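Local coordinates for DUF416 domain-containing protein (Shewanella baltica, PDB 2Q9R) that is of unknown function but belongs to the DUF416 family and, in this crystal, holds benzoic acid in a pocket shared by two subunits, at residues 33-38 and 80-85. Numbering follows the deposited sequence.
Sequences PNYQLF and NTPEPA. With BEZ (benzoic acid), chain E.
Tyr35 and Phe38 reach from helix 17-42 to Asn80 and Pro82. In this all-helical fold the contact packs that helix against the loop between helices 70-79 and 92-111. Both rings extend toward the loop, CG anti to the backbone N (chi1 -173° for Tyr35, 168° for Phe38). Tyr35 OH donates a hydrogen bond to Asn80 O at 2.8 Å. The donor lies in the carbonyl plane on a lone pair, and the oxygen lies in the plane of the Tyr35 ring, at its edge. The Asn80 side chain lies roughly perpendicular to that of Tyr35, its amide plane 65° from the ring. Its ND2 donates a hydrogen bond to Arg76 O, and its OD1 accepts one from Asp46 N. A phenylalanine in place of Tyr35 would probably leave Asn80 O, just past the helix end, without this donor. Phe87 meets the Phe38 ring edge-to-face, and Val92 and Phe44 pack on Pro82. Asn34, Leu37 and Phe38 also line the benzoic acid pocket, to which His152 and Ser136 of the second subunit add hydrogen bonds; there Leu37 CD2 lies 3.8 Å from BEZ C3. Phe38 and Pro82 run alongside each other in opposing senses, Phe38 CE2 touching Pro82 CG at 3.7 Å and Pro82 CB at 3.9 Å.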
loop_
_atom_site.group_PDB
_atom_site.type_symbol
_atom_site.label_atom_id
_atom_site.label_comp_id
_atom_site.label_asym_id
_atom_site.label_seq_id
_atom_site.Cartn_x
_atom_site.Cartn_y
_atom_site.Cartn_z
ATOM N N PRO A 33 3.586 -13.841 4.454
ATOM C CA PRO A 33 3.286 -12.915 5.559
ATOM C C PRO A 33 1.803 -12.714 5.851
ATOM O O PRO A 33 1.418 -12.464 6.995
ATOM C CB PRO A 33 3.931 -11.625 5.100
ATOM C CG PRO A 33 5.082 -12.085 4.247
ATOM C CD PRO A 33 4.518 -13.236 3.483
ATOM N N ASN A 34 0.973 -12.811 4.823
ATOM C CA ASN A 34 -0.434 -12.676 5.012
ATOM C C ASN A 34 -0.948 -13.772 5.952
ATOM O O ASN A 34 -1.746 -13.515 6.847
ATOM C CB ASN A 34 -1.155 -12.752 3.669
ATOM C CG ASN A 34 -0.797 -11.614 2.715
ATOM O OD1 ASN A 34 -0.411 -10.497 3.116
ATOM N ND2 ASN A 34 -0.925 -11.902 1.421
ATOM N N TYR A 35 -0.511 -15.003 5.733
ATOM C CA TYR A 35 -0.954 -16.132 6.572
ATOM C C TYR A 35 -0.377 -15.954 7.972
ATOM O O TYR A 35 -1.083 -16.071 8.982
ATOM C CB TYR A 35 -0.608 -17.479 5.942
ATOM C CG TYR A 35 -1.201 -18.604 6.713
ATOM C CD1 TYR A 35 -0.592 -19.055 7.900
ATOM C CD2 TYR A 35 -2.391 -19.207 6.303
ATOM C CE1 TYR A 35 -1.133 -20.032 8.632
ATOM C CE2 TYR A 35 -2.939 -20.241 7.029
ATOM C CZ TYR A 35 -2.309 -20.648 8.186
ATOM O OH TYR A 35 -2.881 -21.637 8.909
ATOM N N GLN A 36 0.887 -15.537 8.032
ATOM C CA GLN A 36 1.557 -15.373 9.309
ATOM C C GLN A 36 0.843 -14.328 10.166
ATOM O O GLN A 36 0.626 -14.540 11.361
ATOM C CB GLN A 36 3.021 -14.982 9.105
ATOM C CG GLN A 36 3.873 -16.121 8.577
ATOM C CD GLN A 36 5.225 -15.661 8.126
ATOM O OE1 GLN A 36 5.351 -14.617 7.507
ATOM N NE2 GLN A 36 6.248 -16.456 8.402
ATOM N N LEU A 37 0.504 -13.202 9.566
ATOM C CA LEU A 37 -0.135 -12.131 10.314
ATOM C C LEU A 37 -1.520 -12.587 10.820
ATOM O O LEU A 37 -1.846 -12.444 11.984
ATOM C CB LEU A 37 -0.253 -10.851 9.472
ATOM C CG LEU A 37 -0.789 -9.607 10.258
ATOM C CD1 LEU A 37 0.109 -9.295 11.456
ATOM C CD2 LEU A 37 -0.998 -8.388 9.338
ATOM N N PHE A 38 -2.334 -13.128 9.924
ATOM C CA PHE A 38 -3.641 -13.618 10.295
ATOM C C PHE A 38 -3.571 -14.625 11.457
ATOM O O PHE A 38 -4.370 -14.586 12.400
ATOM C CB PHE A 38 -4.332 -14.247 9.091
ATOM C CG PHE A 38 -5.564 -15.032 9.458
ATOM C CD1 PHE A 38 -6.713 -14.372 9.836
ATOM C CD2 PHE A 38 -5.565 -16.417 9.452
ATOM C CE1 PHE A 38 -7.833 -15.063 10.164
ATOM C CE2 PHE A 38 -6.721 -17.128 9.804
ATOM C CZ PHE A 38 -7.845 -16.450 10.148
ATOM N N ASN A 80 -5.037 -26.607 7.841
ATOM C CA ASN A 80 -4.674 -25.249 8.233
ATOM C C ASN A 80 -5.277 -24.120 7.377
ATOM O O ASN A 80 -4.793 -22.972 7.403
ATOM C CB ASN A 80 -3.145 -25.150 8.238
ATOM C CG ASN A 80 -2.542 -25.843 9.422
ATOM O OD1 ASN A 80 -2.447 -25.263 10.485
ATOM N ND2 ASN A 80 -2.177 -27.111 9.253
ATOM N N THR A 81 -6.302 -24.452 6.605
ATOM C CA THR A 81 -6.957 -23.470 5.767
ATOM C C THR A 81 -8.181 -22.997 6.555
ATOM O O THR A 81 -9.044 -23.808 6.899
ATOM C CB THR A 81 -7.383 -24.051 4.442
ATOM O OG1 THR A 81 -6.244 -24.615 3.773
ATOM C CG2 THR A 81 -8.033 -22.928 3.539
ATOM N N PRO A 82 -8.245 -21.697 6.870
ATOM C CA PRO A 82 -9.393 -21.244 7.653
ATOM C C PRO A 82 -10.713 -21.095 6.837
ATOM O O PRO A 82 -10.716 -21.014 5.583
ATOM C CB PRO A 82 -8.926 -19.888 8.198
ATOM C CG PRO A 82 -8.025 -19.364 7.112
ATOM C CD PRO A 82 -7.323 -20.592 6.552
ATOM N N GLU A 83 -11.808 -21.075 7.587
ATOM C CA GLU A 83 -13.141 -20.872 7.056
ATOM C C GLU A 83 -13.541 -19.455 7.326
ATOM O O GLU A 83 -13.566 -19.052 8.476
ATOM C CB GLU A 83 -14.143 -21.766 7.764
ATOM C CG GLU A 83 -14.053 -23.237 7.398
ATOM C CD GLU A 83 -14.522 -23.544 5.978
ATOM O OE1 GLU A 83 -15.146 -22.682 5.310
ATOM O OE2 GLU A 83 -14.241 -24.670 5.523
ATOM N N PRO A 84 -13.904 -18.702 6.279
ATOM C CA PRO A 84 -14.310 -17.317 6.498
ATOM C C PRO A 84 -15.509 -17.146 7.414
ATOM O O PRO A 84 -15.589 -16.148 8.113
ATOM C CB PRO A 84 -14.587 -16.779 5.092
ATOM C CG PRO A 84 -14.484 -17.901 4.159
ATOM C CD PRO A 84 -13.906 -19.084 4.860
ATOM N N ALA A 85 -16.414 -18.124 7.455
ATOM C CA ALA A 85 -17.508 -18.065 8.418
ATOM C C ALA A 85 -17.022 -17.928 9.864
ATOM O O ALA A 85 -17.765 -17.450 10.738
ATOM C CB ALA A 85 -18.380 -19.291 8.295
HETATM C C BEZ E . -5.388 -6.909 7.265
HETATM O O1 BEZ E . -4.863 -5.871 6.748
HETATM O O2 BEZ E . -6.496 -6.877 7.884
HETATM C C1 BEZ E . -4.673 -8.212 7.159
HETATM C C2 BEZ E . -4.681 -9.116 8.248
HETATM C C3 BEZ E . -3.995 -10.322 8.116
HETATM C C4 BEZ E . -3.333 -10.625 6.929
HETATM C C5 BEZ E . -3.332 -9.722 5.864
HETATM C C6 BEZ E . -4.020 -8.500 5.968
#